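Local coordinates for germination protein (Bacillus megaterium, PDB 6O59) that serves as the A subunit of the GerK3 spore germinant receptor, here its N-terminal domain, and probably helps to sense nutrients that trigger germination, at residues A[57-62]-A[80-85]; A[157-162]-A[238-243]; A[172-177]-A[182-187]. One frame throughout, in Å; residues are numbered along the deposited sequence.

Interaction 1 of 3, residues A[57-62]-A[80-85]; sequences QDYLLQ and ELISED
Tyr59 and Leu60 meet Ile82 and Asp85 in a mixed helix-helix contact, apolar on one side and closed by a hydrogen bond on the other. Helices 54-62 and 78-86 lie against one antiparallel five-stranded sheet, where Leu60 rests on Phe32, Ile44 and Leu112, while Ile82 rests on Ile34 and Leu112. The segments run roughly antiparallel, 141° apart, with their axes 11.9 Å from each other at closest approach. That wide spacing suits a tyrosine, whose ring spans much of it and carries a hydroxyl to the other helix.

The Tyr59 ring reaches across with CG trans to the backbone N (chi1 166°), which sends its hydroxyl to the second helix. Ile82 offers its CG2 methyl to the ring edge, 4.1 Å from Tyr59 CE1. The same methyl also meets the CD2 branch of Leu60 at 4.1 Å, the two side chains crossing at about a right angle. Isoleucine suits the place because CG2 branches at CB, near the backbone, and so meets both Tyr59 and Leu60.

Asp85 approaches Tyr59 at the ring's other edge. The tyrosine OH donates to Asp85 OD2 at 2.8 Å, which accepts on its anti lone pair, turned away from OD1. The same OD2 lies 3.3 Å from Tyr59 CE2, near the ring plane, and the carboxylate is turned 85° from the ring.

Met65 flanks both Tyr59 and Asp85. The phenol donor probably stabilises the carboxylate, which lies near the C-terminal end of its helix, where the helix dipole disfavours a negative charge, and the bond gives the hydroxyl of the buried tyrosine an acceptor.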
ATOM      1  N   GLN A  57     -13.631  -9.905   5.925  1.00 65.91           N
ATOM      2  CA  GLN A  57     -13.324 -10.729   4.752  1.00 66.20           C
ATOM      3  C   GLN A  57     -14.050 -12.070   4.838  1.00 72.77           C
ATOM      4  O   GLN A  57     -14.639 -12.502   3.855  1.00 74.11           O
ATOM      5  CB  GLN A  57     -11.821 -10.954   4.623  1.00 66.74           C
ATOM      6  CG  GLN A  57     -11.070  -9.694   4.213  1.00 72.09           C
ATOM      7  CD  GLN A  57      -9.687 -10.031   3.757  1.00 81.15           C
ATOM      8  OE1 GLN A  57      -9.494 -10.664   2.720  1.00 81.67           O
ATOM      9  NE2 GLN A  57      -8.697  -9.629   4.526  1.00 71.15           N
ATOM     10  N   ASP A  58     -14.061 -12.692   6.029  1.00 69.29           N
ATOM     11  CA  ASP A  58     -14.750 -13.948   6.309  1.00 71.07           C
ATOM     12  C   ASP A  58     -16.221 -13.821   5.977  1.00 76.32           C
ATOM     13  O   ASP A  58     -16.757 -14.658   5.249  1.00 77.54           O
ATOM     14  CB  ASP A  58     -14.584 -14.340   7.793  1.00 73.24           C
ATOM     15  CG  ASP A  58     -13.229 -14.891   8.193  1.00 78.94           C
ATOM     16  OD1 ASP A  58     -12.316 -14.907   7.338  1.00 76.65           O
ATOM     17  OD2 ASP A  58     -13.082 -15.309   9.365  1.00 86.46           O
ATOM     18  N   TYR A  59     -16.866 -12.749   6.491  1.00 72.06           N
ATOM     19  CA  TYR A  59     -18.286 -12.487   6.282  1.00 72.97           C
ATOM     20  C   TYR A  59     -18.581 -12.359   4.783  1.00 77.04           C
ATOM     21  O   TYR A  59     -19.420 -13.092   4.256  1.00 78.35           O
ATOM     22  CB  TYR A  59     -18.726 -11.219   7.050  1.00 72.86           C
ATOM     23  CG  TYR A  59     -20.078 -10.682   6.619  1.00 75.61           C
ATOM     24  CD1 TYR A  59     -20.181  -9.697   5.637  1.00 76.89           C
ATOM     25  CD2 TYR A  59     -21.256 -11.164   7.186  1.00 78.13           C
ATOM     26  CE1 TYR A  59     -21.421  -9.242   5.196  1.00 79.70           C
ATOM     27  CE2 TYR A  59     -22.503 -10.691   6.775  1.00 80.40           C
ATOM     28  CZ  TYR A  59     -22.582  -9.727   5.781  1.00 85.72           C
ATOM     29  OH  TYR A  59     -23.806  -9.249   5.374  1.00 84.79           O
ATOM     30  N   LEU A  60     -17.852 -11.451   4.107  1.00 71.10           N
ATOM     31  CA  LEU A  60     -18.024 -11.127   2.705  1.00 70.89           C
ATOM     32  C   LEU A  60     -17.673 -12.264   1.767  1.00 78.97           C
ATOM     33  O   LEU A  60     -18.523 -12.659   0.965  1.00 82.12           O
ATOM     34  CB  LEU A  60     -17.188  -9.890   2.358  1.00 68.32           C
ATOM     35  CG  LEU A  60     -17.689  -8.562   2.952  1.00 71.12           C
ATOM     36  CD1 LEU A  60     -16.681  -7.449   2.720  1.00 68.83           C
ATOM     37  CD2 LEU A  60     -19.090  -8.179   2.412  1.00 72.77           C
ATOM     38  N   LEU A  61     -16.444 -12.802   1.871  1.00 74.76           N
ATOM     39  CA  LEU A  61     -15.922 -13.832   0.981  1.00 75.40           C
ATOM     40  C   LEU A  61     -16.469 -15.236   1.256  1.00 82.07           C
ATOM     41  O   LEU A  61     -16.325 -16.103   0.393  1.00 83.36           O
ATOM     42  CB  LEU A  61     -14.390 -13.838   0.991  1.00 73.63           C
ATOM     43  CG  LEU A  61     -13.707 -12.505   0.674  1.00 75.76           C
ATOM     44  CD1 LEU A  61     -12.214 -12.613   0.814  1.00 74.87           C
ATOM     45  CD2 LEU A  61     -14.061 -12.000  -0.696  1.00 77.55           C
ATOM     46  N   GLN A  62     -17.109 -15.473   2.406  1.00 80.02           N
ATOM     47  CA  GLN A  62     -17.724 -16.787   2.649  1.00 83.13           C
ATOM     48  C   GLN A  62     -19.237 -16.658   2.563  1.00 91.87           C
ATOM     49  O   GLN A  62     -19.928 -17.668   2.665  1.00 94.61           O
ATOM     50  CB  GLN A  62     -17.321 -17.402   3.999  1.00 84.06           C
ATOM     51  CG  GLN A  62     -15.855 -17.771   4.139  1.00 83.88           C
ATOM     52  CD  GLN A  62     -15.416 -17.940   5.576  1.00 88.10           C
ATOM     53  OE1 GLN A  62     -14.285 -17.597   5.929  1.00 80.89           O
ATOM     54  NE2 GLN A  62     -16.281 -18.483   6.438  1.00 72.66           N
ATOM     55  N   GLU A  80     -26.405  -1.107   1.474  1.00 93.33           N
ATOM     56  CA  GLU A  80     -27.090  -0.742   2.714  1.00 93.66           C
ATOM     57  C   GLU A  80     -27.524  -2.002   3.495  1.00 96.86           C
ATOM     58  O   GLU A  80     -27.381  -2.037   4.714  1.00 95.26           O
ATOM     59  CB  GLU A  80     -28.282   0.190   2.426  1.00 98.56           C
ATOM     60  CG  GLU A  80     -27.981   1.674   2.637  1.00113.31           C
ATOM     61  CD  GLU A  80     -26.997   2.406   1.727  1.00142.16           C
ATOM     62  OE1 GLU A  80     -26.622   1.856   0.665  1.00149.54           O
ATOM     63  OE2 GLU A  80     -26.613   3.549   2.076  1.00128.36           O
ATOM     64  N   LEU A  81     -27.989  -3.046   2.798  1.00 94.82           N
ATOM     65  CA  LEU A  81     -28.381  -4.311   3.427  1.00 95.40           C
ATOM     66  C   LEU A  81     -27.175  -5.003   4.066  1.00 95.76           C
ATOM     67  O   LEU A  81     -27.295  -5.547   5.166  1.00 95.84           O
ATOM     68  CB  LEU A  81     -29.033  -5.243   2.388  1.00 98.29           C
ATOM     69  CG  LEU A  81     -30.543  -5.488   2.479  1.00107.25           C
ATOM     70  CD1 LEU A  81     -30.909  -6.453   3.606  1.00108.27           C
ATOM     71  CD2 LEU A  81     -31.339  -4.193   2.506  1.00111.99           C
ATOM     72  N   ILE A  82     -26.012  -4.965   3.375  1.00 88.70           N
ATOM     73  CA  ILE A  82     -24.763  -5.565   3.836  1.00 85.47           C
ATOM     74  C   ILE A  82     -24.229  -4.765   5.015  1.00 87.72           C
ATOM     75  O   ILE A  82     -23.755  -5.369   5.985  1.00 87.12           O
ATOM     76  CB  ILE A  82     -23.727  -5.685   2.673  1.00 86.91           C
ATOM     77  CG1 ILE A  82     -24.067  -6.903   1.759  1.00 89.00           C
ATOM     78  CG2 ILE A  82     -22.280  -5.762   3.190  1.00 83.29           C
ATOM     79  CD1 ILE A  82     -23.296  -7.017   0.390  1.00 93.63           C
ATOM     80  N   SER A  83     -24.333  -3.413   4.945  1.00 83.29           N
ATOM     81  CA  SER A  83     -23.850  -2.503   5.990  1.00 80.55           C
ATOM     82  C   SER A  83     -24.482  -2.807   7.355  1.00 82.60           C
ATOM     83  O   SER A  83     -23.783  -2.703   8.351  1.00 80.55           O
ATOM     84  CB  SER A  83     -24.062  -1.038   5.607  1.00 83.81           C
ATOM     85  OG  SER A  83     -25.378  -0.555   5.821  1.00 95.83           O
ATOM     86  N   GLU A  84     -25.754  -3.262   7.390  1.00 80.66           N
ATOM     87  CA  GLU A  84     -26.487  -3.608   8.616  1.00 81.80           C
ATOM     88  C   GLU A  84     -25.791  -4.688   9.443  1.00 83.78           C
ATOM     89  O   GLU A  84     -25.973  -4.721  10.661  1.00 83.45           O
ATOM     90  CB  GLU A  84     -27.908  -4.065   8.290  1.00 86.83           C
ATOM     91  CG  GLU A  84     -28.858  -2.926   7.960  1.00 98.78           C
ATOM     92  CD  GLU A  84     -30.274  -3.336   7.610  1.00120.09           C
ATOM     93  OE1 GLU A  84     -30.574  -4.554   7.624  1.00108.84           O
ATOM     94  OE2 GLU A  84     -31.086  -2.428   7.317  1.00118.45           O
ATOM     95  N   ASP A  85     -24.998  -5.561   8.782  1.00 79.63           N
ATOM     96  CA  ASP A  85     -24.202  -6.618   9.415  1.00 78.46           C
ATOM     97  C   ASP A  85     -22.804  -6.134   9.727  1.00 78.67           C
ATOM     98  O   ASP A  85     -22.288  -6.457  10.791  1.00 78.21           O
ATOM     99  CB  ASP A  85     -24.121  -7.877   8.531  1.00 80.72           C
ATOM    100  CG  ASP A  85     -25.385  -8.709   8.517  1.00 93.21           C
ATOM    101  OD1 ASP A  85     -26.229  -8.527   9.427  1.00 96.20           O
ATOM    102  OD2 ASP A  85     -25.531  -9.545   7.602  1.00 99.26           O
TER

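Interaction 2 of 3, residues A[157-162]-A[238-243]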
ATOM      1  N   LEU A 157       6.886  -2.032   5.309  1.00 58.61           N
ATOM      2  CA  LEU A 157       6.023  -1.215   4.441  1.00 59.09           C
ATOM      3  C   LEU A 157       4.847  -0.661   5.216  1.00 63.03           C
ATOM      4  O   LEU A 157       4.541   0.530   5.098  1.00 63.61           O
ATOM      5  CB  LEU A 157       5.488  -2.000   3.233  1.00 59.43           C
ATOM      6  CG  LEU A 157       6.474  -2.742   2.345  1.00 62.99           C
ATOM      7  CD1 LEU A 157       5.747  -3.365   1.170  1.00 62.93           C
ATOM      8  CD2 LEU A 157       7.671  -1.851   1.932  1.00 64.97           C
ATOM      9  N   ALA A 158       4.218  -1.534   6.037  1.00 57.20           N
ATOM     10  CA  ALA A 158       3.089  -1.220   6.895  1.00 56.70           C
ATOM     11  C   ALA A 158       3.467  -0.107   7.896  1.00 63.98           C
ATOM     12  O   ALA A 158       2.676   0.811   8.119  1.00 64.82           O
ATOM     13  CB  ALA A 158       2.627  -2.481   7.615  1.00 57.11           C
ATOM     14  N   MET A 159       4.704  -0.151   8.436  1.00 61.68           N
ATOM     15  CA  MET A 159       5.195   0.848   9.383  1.00 62.86           C
ATOM     16  C   MET A 159       5.251   2.230   8.742  1.00 66.95           C
ATOM     17  O   MET A 159       4.799   3.180   9.371  1.00 70.33           O
ATOM     18  CB  MET A 159       6.566   0.446   9.959  1.00 64.79           C
ATOM     19  CG  MET A 159       6.467  -0.776  10.874  1.00 69.31           C
ATOM     20  SD  MET A 159       8.023  -1.346  11.586  1.00 73.43           S
ATOM     21  CE  MET A 159       8.016  -0.413  13.041  1.00 71.46           C
ATOM     22  N   VAL A 160       5.731   2.334   7.489  1.00 59.89           N
ATOM     23  CA  VAL A 160       5.820   3.596   6.743  1.00 59.32           C
ATOM     24  C   VAL A 160       4.391   4.107   6.435  1.00 64.59           C
ATOM     25  O   VAL A 160       4.080   5.272   6.716  1.00 66.94           O
ATOM     26  CB  VAL A 160       6.674   3.463   5.448  1.00 61.89           C
ATOM     27  CG1 VAL A 160       6.662   4.768   4.656  1.00 62.48           C
ATOM     28  CG2 VAL A 160       8.108   3.021   5.751  1.00 60.03           C
ATOM     29  N   ARG A 161       3.528   3.217   5.895  1.00 58.83           N
ATOM     30  CA  ARG A 161       2.114   3.457   5.561  1.00 59.41           C
ATOM     31  C   ARG A 161       1.282   4.031   6.717  1.00 63.94           C
ATOM     32  O   ARG A 161       0.217   4.604   6.485  1.00 65.54           O
ATOM     33  CB  ARG A 161       1.447   2.139   5.109  1.00 56.52           C
ATOM     34  CG  ARG A 161       1.794   1.730   3.684  1.00 59.62           C
ATOM     35  CD  ARG A 161       1.265   2.721   2.674  1.00 67.60           C
ATOM     36  NE  ARG A 161       1.088   2.102   1.373  1.00 70.55           N
ATOM     37  CZ  ARG A 161       1.001   2.776   0.238  1.00 81.44           C
ATOM     38  NH1 ARG A 161       1.084   4.099   0.238  1.00 74.47           N
ATOM     39  NH2 ARG A 161       0.863   2.132  -0.912  1.00 64.86           N
ATOM     40  N   ARG A 162       1.727   3.799   7.953  1.00 59.03           N
ATOM     41  CA  ARG A 162       1.060   4.245   9.165  1.00 59.34           C
ATOM     42  C   ARG A 162       1.383   5.702   9.442  1.00 64.76           C
ATOM     43  O   ARG A 162       0.558   6.400  10.034  1.00 66.08           O
ATOM     44  CB  ARG A 162       1.458   3.371  10.343  1.00 57.76           C
ATOM     45  CG  ARG A 162       0.645   2.109  10.421  1.00 71.39           C
ATOM     46  CD  ARG A 162       0.814   1.394  11.751  1.00 88.98           C
ATOM     47  NE  ARG A 162       0.105   0.109  11.816  1.00 98.75           N
ATOM     48  CZ  ARG A 162       0.681  -1.081  11.651  1.00109.35           C
ATOM     49  NH1 ARG A 162       1.977  -1.166  11.359  1.00 88.37           N
ATOM     50  NH2 ARG A 162      -0.036  -2.195  11.769  1.00 96.89           N
ATOM     51  N   GLU A 238      16.947   2.389  10.886  1.00 60.23           N
ATOM     52  CA  GLU A 238      15.987   1.442  11.462  1.00 59.90           C
ATOM     53  C   GLU A 238      14.719   2.170  11.942  1.00 63.97           C
ATOM     54  O   GLU A 238      13.809   1.518  12.429  1.00 63.40           O
ATOM     55  CB  GLU A 238      16.617   0.641  12.602  1.00 62.32           C
ATOM     56  CG  GLU A 238      17.040   1.458  13.813  1.00 77.68           C
ATOM     57  CD  GLU A 238      17.713   0.671  14.921  1.00113.00           C
ATOM     58  OE1 GLU A 238      18.395  -0.338  14.613  1.00 92.81           O
ATOM     59  OE2 GLU A 238      17.562   1.070  16.100  1.00123.77           O
ATOM     60  N   ARG A 239      14.655   3.508  11.755  1.00 61.55           N
ATOM     61  CA  ARG A 239      13.576   4.383  12.203  1.00 61.87           C
ATOM     62  C   ARG A 239      12.572   4.731  11.082  1.00 64.84           C
ATOM     63  O   ARG A 239      12.919   5.481  10.170  1.00 63.99           O
ATOM     64  CB  ARG A 239      14.192   5.676  12.784  1.00 63.48           C
ATOM     65  CG  ARG A 239      14.794   5.539  14.182  1.00 76.47           C
ATOM     66  CD  ARG A 239      15.527   6.806  14.627  1.00 99.32           C
ATOM     67  NE  ARG A 239      14.634   7.958  14.841  1.00114.53           N
ATOM     68  CZ  ARG A 239      15.037   9.222  14.989  1.00126.34           C
ATOM     69  NH1 ARG A 239      16.328   9.526  14.943  1.00112.47           N
ATOM     70  NH2 ARG A 239      14.149  10.190  15.183  1.00108.01           N
ATOM     71  N   PRO A 240      11.298   4.271  11.160  1.00 63.72           N
ATOM     72  CA  PRO A 240      10.318   4.617  10.092  1.00 63.43           C
ATOM     73  C   PRO A 240      10.061   6.129   9.923  1.00 67.94           C
ATOM     74  O   PRO A 240       9.791   6.560   8.801  1.00 67.28           O
ATOM     75  CB  PRO A 240       9.034   3.872  10.513  1.00 65.05           C
ATOM     76  CG  PRO A 240       9.526   2.747  11.409  1.00 69.30           C
ATOM     77  CD  PRO A 240      10.699   3.348  12.152  1.00 65.87           C
ATOM     78  N   ASP A 241      10.165   6.938  11.008  1.00 65.23           N
ATOM     79  CA  ASP A 241       9.972   8.400  10.930  1.00 65.37           C
ATOM     80  C   ASP A 241      11.063   9.064  10.076  1.00 67.07           C
ATOM     81  O   ASP A 241      10.754   9.985   9.324  1.00 66.91           O
ATOM     82  CB  ASP A 241       9.903   9.050  12.311  1.00 69.07           C
ATOM     83  CG  ASP A 241      11.031   8.676  13.242  1.00 93.40           C
ATOM     84  OD1 ASP A 241      11.113   7.479  13.633  1.00 98.61           O
ATOM     85  OD2 ASP A 241      11.815   9.572  13.606  1.00103.18           O
ATOM     86  N   VAL A 242      12.315   8.556  10.142  1.00 62.07           N
ATOM     87  CA  VAL A 242      13.445   9.054   9.345  1.00 60.45           C
ATOM     88  C   VAL A 242      13.184   8.740   7.856  1.00 64.74           C
ATOM     89  O   VAL A 242      13.430   9.609   7.002  1.00 65.65           O
ATOM     90  CB  VAL A 242      14.805   8.517   9.857  1.00 62.58           C
ATOM     91  CG1 VAL A 242      15.968   8.957   8.964  1.00 61.75           C
ATOM     92  CG2 VAL A 242      15.044   8.975  11.298  1.00 63.01           C
ATOM     93  N   VAL A 243      12.624   7.544   7.558  1.00 59.74           N
ATOM     94  CA  VAL A 243      12.251   7.138   6.191  1.00 58.70           C
ATOM     95  C   VAL A 243      11.150   8.077   5.702  1.00 65.11           C
ATOM     96  O   VAL A 243      11.273   8.665   4.630  1.00 67.36           O
ATOM     97  CB  VAL A 243      11.839   5.641   6.118  1.00 60.66           C
ATOM     98  CG1 VAL A 243      11.040   5.335   4.854  1.00 60.05           C
ATOM     99  CG2 VAL A 243      13.065   4.737   6.212  1.00 59.62           C
TER
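Met159 and Val160 of helix 153-163 pack against Pro240 and Val243 at the start of helix 240-248, a helix-to-helix contact within an alpha+beta unit built on an antiparallel sheet. Both helices reach that sheet: Val160 touches Leu169 and Met187, and Val243 touches Thr237.

Two side-chain pairs carry the contact. Met159 points toward the other helix, crosses Pro240 obliquely and meets its ring at the CG corner, 4.0 Å from Met159 CB. The thioether chain runs straight through chi2 and then bends at chi3 (90°), which brings Met159 CE to 3.9 Å from Pro240 CG. Methionine suits this position because its flexible chain can bend to put a terminal methyl against the CG of a rigid ring. Proline in turn fits the first turn of a helix, just after the N-cap position held by Arg239, since its missing N-H is not needed there and its ring fixes phi near a helical value.

One residue further along helix 153-163, Val160 meets Val243, the two short branched side chains crossing at about a right angle. Phe149 touches both Pro240 and Val243. The valines meet methyl to methyl, Val160 CG2 lying 3.8 Å from Val243 CG1.

Interaction 3 of 3, residues A[172-177]-A[182-187]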
ATOM      1  N   GLU A 172       6.914  -0.195  -5.393  1.00 69.19           N
ATOM      2  CA  GLU A 172       7.328  -0.968  -6.560  1.00 70.41           C
ATOM      3  C   GLU A 172       8.149  -2.150  -6.079  1.00 73.09           C
ATOM      4  O   GLU A 172       9.224  -1.963  -5.502  1.00 72.07           O
ATOM      5  CB  GLU A 172       8.140  -0.059  -7.508  1.00 73.28           C
ATOM      6  CG  GLU A 172       8.249  -0.570  -8.923  1.00 90.59           C
ATOM      7  CD  GLU A 172       9.228   0.197  -9.793  1.00120.92           C
ATOM      8  OE1 GLU A 172       9.265   1.448  -9.704  1.00111.25           O
ATOM      9  OE2 GLU A 172       9.960  -0.459 -10.571  1.00116.62           O
ATOM     10  N   SER A 173       7.609  -3.354  -6.252  1.00 69.52           N
ATOM     11  CA  SER A 173       8.274  -4.595  -5.876  1.00 68.26           C
ATOM     12  C   SER A 173       9.103  -5.123  -7.028  1.00 73.52           C
ATOM     13  O   SER A 173       8.687  -5.035  -8.183  1.00 75.25           O
ATOM     14  CB  SER A 173       7.261  -5.635  -5.424  1.00 72.23           C
ATOM     15  OG  SER A 173       6.753  -5.233  -4.162  1.00 87.13           O
ATOM     16  N   MET A 174      10.301  -5.622  -6.729  1.00 70.56           N
ATOM     17  CA  MET A 174      11.198  -6.162  -7.754  1.00 72.31           C
ATOM     18  C   MET A 174      12.122  -7.232  -7.151  1.00 71.44           C
ATOM     19  O   MET A 174      12.167  -7.411  -5.931  1.00 69.46           O
ATOM     20  CB  MET A 174      11.991  -5.050  -8.502  1.00 76.43           C
ATOM     21  CG  MET A 174      12.901  -4.215  -7.631  1.00 79.90           C
ATOM     22  SD  MET A 174      13.217  -2.572  -8.324  1.00 86.40           S
ATOM     23  CE  MET A 174      14.346  -2.986  -9.737  1.00 86.40           C
ATOM     24  N   LYS A 175      12.791  -7.986  -8.031  1.00 67.12           N
ATOM     25  CA  LYS A 175      13.717  -9.057  -7.694  1.00 65.75           C
ATOM     26  C   LYS A 175      15.071  -8.668  -8.229  1.00 73.56           C
ATOM     27  O   LYS A 175      15.290  -8.662  -9.437  1.00 74.83           O
ATOM     28  CB  LYS A 175      13.235 -10.414  -8.245  1.00 66.80           C
ATOM     29  CG  LYS A 175      12.160 -11.037  -7.371  1.00 63.19           C
ATOM     30  CD  LYS A 175      11.626 -12.342  -7.930  1.00 67.48           C
ATOM     31  CE  LYS A 175      10.280 -12.740  -7.346  1.00 67.12           C
ATOM     32  NZ  LYS A 175      10.369 -13.333  -5.986  1.00 72.44           N
ATOM     33  N   ILE A 176      15.955  -8.251  -7.330  1.00 72.51           N
ATOM     34  CA  ILE A 176      17.306  -7.829  -7.683  1.00 75.40           C
ATOM     35  C   ILE A 176      18.281  -8.867  -7.145  1.00 84.37           C
ATOM     36  O   ILE A 176      17.949  -9.586  -6.214  1.00 84.78           O
ATOM     37  CB  ILE A 176      17.625  -6.399  -7.176  1.00 77.39           C
ATOM     38  CG1 ILE A 176      17.628  -6.326  -5.638  1.00 75.85           C
ATOM     39  CG2 ILE A 176      16.652  -5.378  -7.777  1.00 78.34           C
ATOM     40  CD1 ILE A 176      18.568  -5.353  -5.063  1.00 80.59           C
ATOM     41  N   GLY A 177      19.459  -8.942  -7.736  1.00 83.85           N
ATOM     42  CA  GLY A 177      20.486  -9.873  -7.301  1.00 84.66           C
ATOM     43  C   GLY A 177      21.402 -10.281  -8.427  1.00 91.12           C
ATOM     44  O   GLY A 177      20.947 -10.478  -9.564  1.00 91.48           O
ATOM     45  N   THR A 182      16.848 -11.632  -4.799  1.00 68.47           N
ATOM     46  CA  THR A 182      16.375 -11.131  -3.510  1.00 66.40           C
ATOM     47  C   THR A 182      15.198 -10.204  -3.769  1.00 69.60           C
ATOM     48  O   THR A 182      15.261  -9.350  -4.663  1.00 69.40           O
ATOM     49  CB  THR A 182      17.518 -10.408  -2.731  1.00 73.40           C
ATOM     50  OG1 THR A 182      18.628 -11.299  -2.550  1.00 86.81           O
ATOM     51  CG2 THR A 182      17.074  -9.892  -1.386  1.00 61.46           C
ATOM     52  N   ASP A 183      14.132 -10.366  -2.977  1.00 66.11           N
ATOM     53  CA  ASP A 183      12.944  -9.528  -3.069  1.00 65.51           C
ATOM     54  C   ASP A 183      13.223  -8.184  -2.432  1.00 70.87           C
ATOM     55  O   ASP A 183      13.843  -8.099  -1.367  1.00 70.26           O
ATOM     56  CB  ASP A 183      11.724 -10.212  -2.448  1.00 66.34           C
ATOM     57  CG  ASP A 183      11.242 -11.367  -3.287  1.00 72.37           C
ATOM     58  OD1 ASP A 183      10.601 -11.116  -4.319  1.00 71.41           O
ATOM     59  OD2 ASP A 183      11.535 -12.525  -2.927  1.00 81.77           O
ATOM     60  N   VAL A 184      12.799  -7.133  -3.127  1.00 68.94           N
ATOM     61  CA  VAL A 184      13.018  -5.747  -2.759  1.00 68.78           C
ATOM     62  C   VAL A 184      11.761  -4.933  -3.059  1.00 75.67           C
ATOM     63  O   VAL A 184      11.123  -5.167  -4.087  1.00 77.75           O
ATOM     64  CB  VAL A 184      14.258  -5.234  -3.562  1.00 73.41           C
ATOM     65  CG1 VAL A 184      14.186  -3.744  -3.877  1.00 72.43           C
ATOM     66  CG2 VAL A 184      15.550  -5.564  -2.834  1.00 73.32           C
ATOM     67  N   THR A 185      11.415  -3.971  -2.176  1.00 70.97           N
ATOM     68  CA  THR A 185      10.328  -3.030  -2.424  1.00 70.46           C
ATOM     69  C   THR A 185      10.914  -1.599  -2.354  1.00 74.61           C
ATOM     70  O   THR A 185      11.561  -1.219  -1.378  1.00 73.87           O
ATOM     71  CB  THR A 185       9.102  -3.263  -1.528  1.00 73.32           C
ATOM     72  OG1 THR A 185       8.499  -4.498  -1.914  1.00 74.09           O
ATOM     73  CG2 THR A 185       8.055  -2.153  -1.676  1.00 70.85           C
ATOM     74  N   LEU A 186      10.700  -0.850  -3.429  1.00 72.01           N
ATOM     75  CA  LEU A 186      11.102   0.538  -3.650  1.00 72.11           C
ATOM     76  C   LEU A 186       9.919   1.484  -3.320  1.00 75.08           C
ATOM     77  O   LEU A 186       8.786   1.180  -3.672  1.00 76.06           O
ATOM     78  CB  LEU A 186      11.495   0.642  -5.131  1.00 73.91           C
ATOM     79  CG  LEU A 186      12.185   1.912  -5.626  1.00 79.65           C
ATOM     80  CD1 LEU A 186      13.165   1.580  -6.705  1.00 81.58           C
ATOM     81  CD2 LEU A 186      11.179   2.909  -6.185  1.00 83.24           C
ATOM     82  N   MET A 187      10.188   2.621  -2.672  1.00 69.47           N
ATOM     83  CA  MET A 187       9.204   3.640  -2.283  1.00 69.41           C
ATOM     84  C   MET A 187       9.615   5.046  -2.707  1.00 73.17           C
ATOM     85  O   MET A 187      10.782   5.411  -2.558  1.00 71.46           O
ATOM     86  CB  MET A 187       9.063   3.665  -0.756  1.00 70.85           C
ATOM     87  CG  MET A 187       7.941   2.902  -0.217  1.00 75.12           C
ATOM     88  SD  MET A 187       8.072   3.146   1.565  1.00 79.44           S
ATOM     89  CE  MET A 187       7.251   1.695   2.136  1.00 76.75           C
TER
HETATM   90  O   HOH W   1       9.432  -8.778  -4.964  1.00 72.10           O
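Ser173 and Thr185 join their hydroxyls in a hydrogen bond across the strands, OG to OG1 at 2.9 Å, and on the same face Lys175 and Asp183 pair their opposite charges in a salt bridge, with the lysine exposed. The two lie side by side; the chain of Lys175 stays extended as far as CE, then folds at chi4 (-78°) to set NZ 2.8 Å from Asp183 OD1, on its syn lone pair. That oxygen also accepts from a water which donates to Met174 O as well.

The opposite face is largely apolar. Met174 CG runs alongside Val184 CG1, whereas Ile176 crosses Val184 at about a right angle, its CG1 3.6 Å from Val184 CG2. Beta-branched Ile176 and Val184 favour extended backbone, while methionine brings a long, flexible apolar chain.

Between these faces runs the ladder of an antiparallel beta hairpin. Glu172-Leu186, Met174-Val184 and Ile176-Thr182 are hydrogen-bonded pairs, each with two backbone bonds; Leu186 N to Glu172 O is 2.8 Å and almost straight at 175°. Ser173-Thr185 and Lys175-Asp183 are the non-hydrogen-bonded pairs between them.

Further out, Ser25 bonds the hydroxyl of Ser173, and Arg202 of helix 195-206 forms a salt bridge with Glu172. Leu205 of that helix touches Leu186. Strand 252-256 pairs with 182-189 on its other edge, through Thr185 and Phe255.

In the fold
The three contacts fall into two alpha+beta units. Interaction 1 belongs to the first, whose sheet has 27-34 and 91-95 as its outermost strands; interactions 2 and 3 belong to the second, whose sheet repeats the strand order 1-2-4-5-3. The centre of interaction 1 is about 32 Å from that of interaction 2 and about 35 Å from that of interaction 3, and it touches neither. Interactions 2 and 3 are centred about 17 Å apart and do touch: Leu157 CD2 meets Met187 CE and Thr185 CG2, both at 3.6 Å, while Val160 CG1 lies 3.8 Å from Met187 SD. Helix 153-163 therefore packs on both hairpin strand 182-189 and helix 240-248.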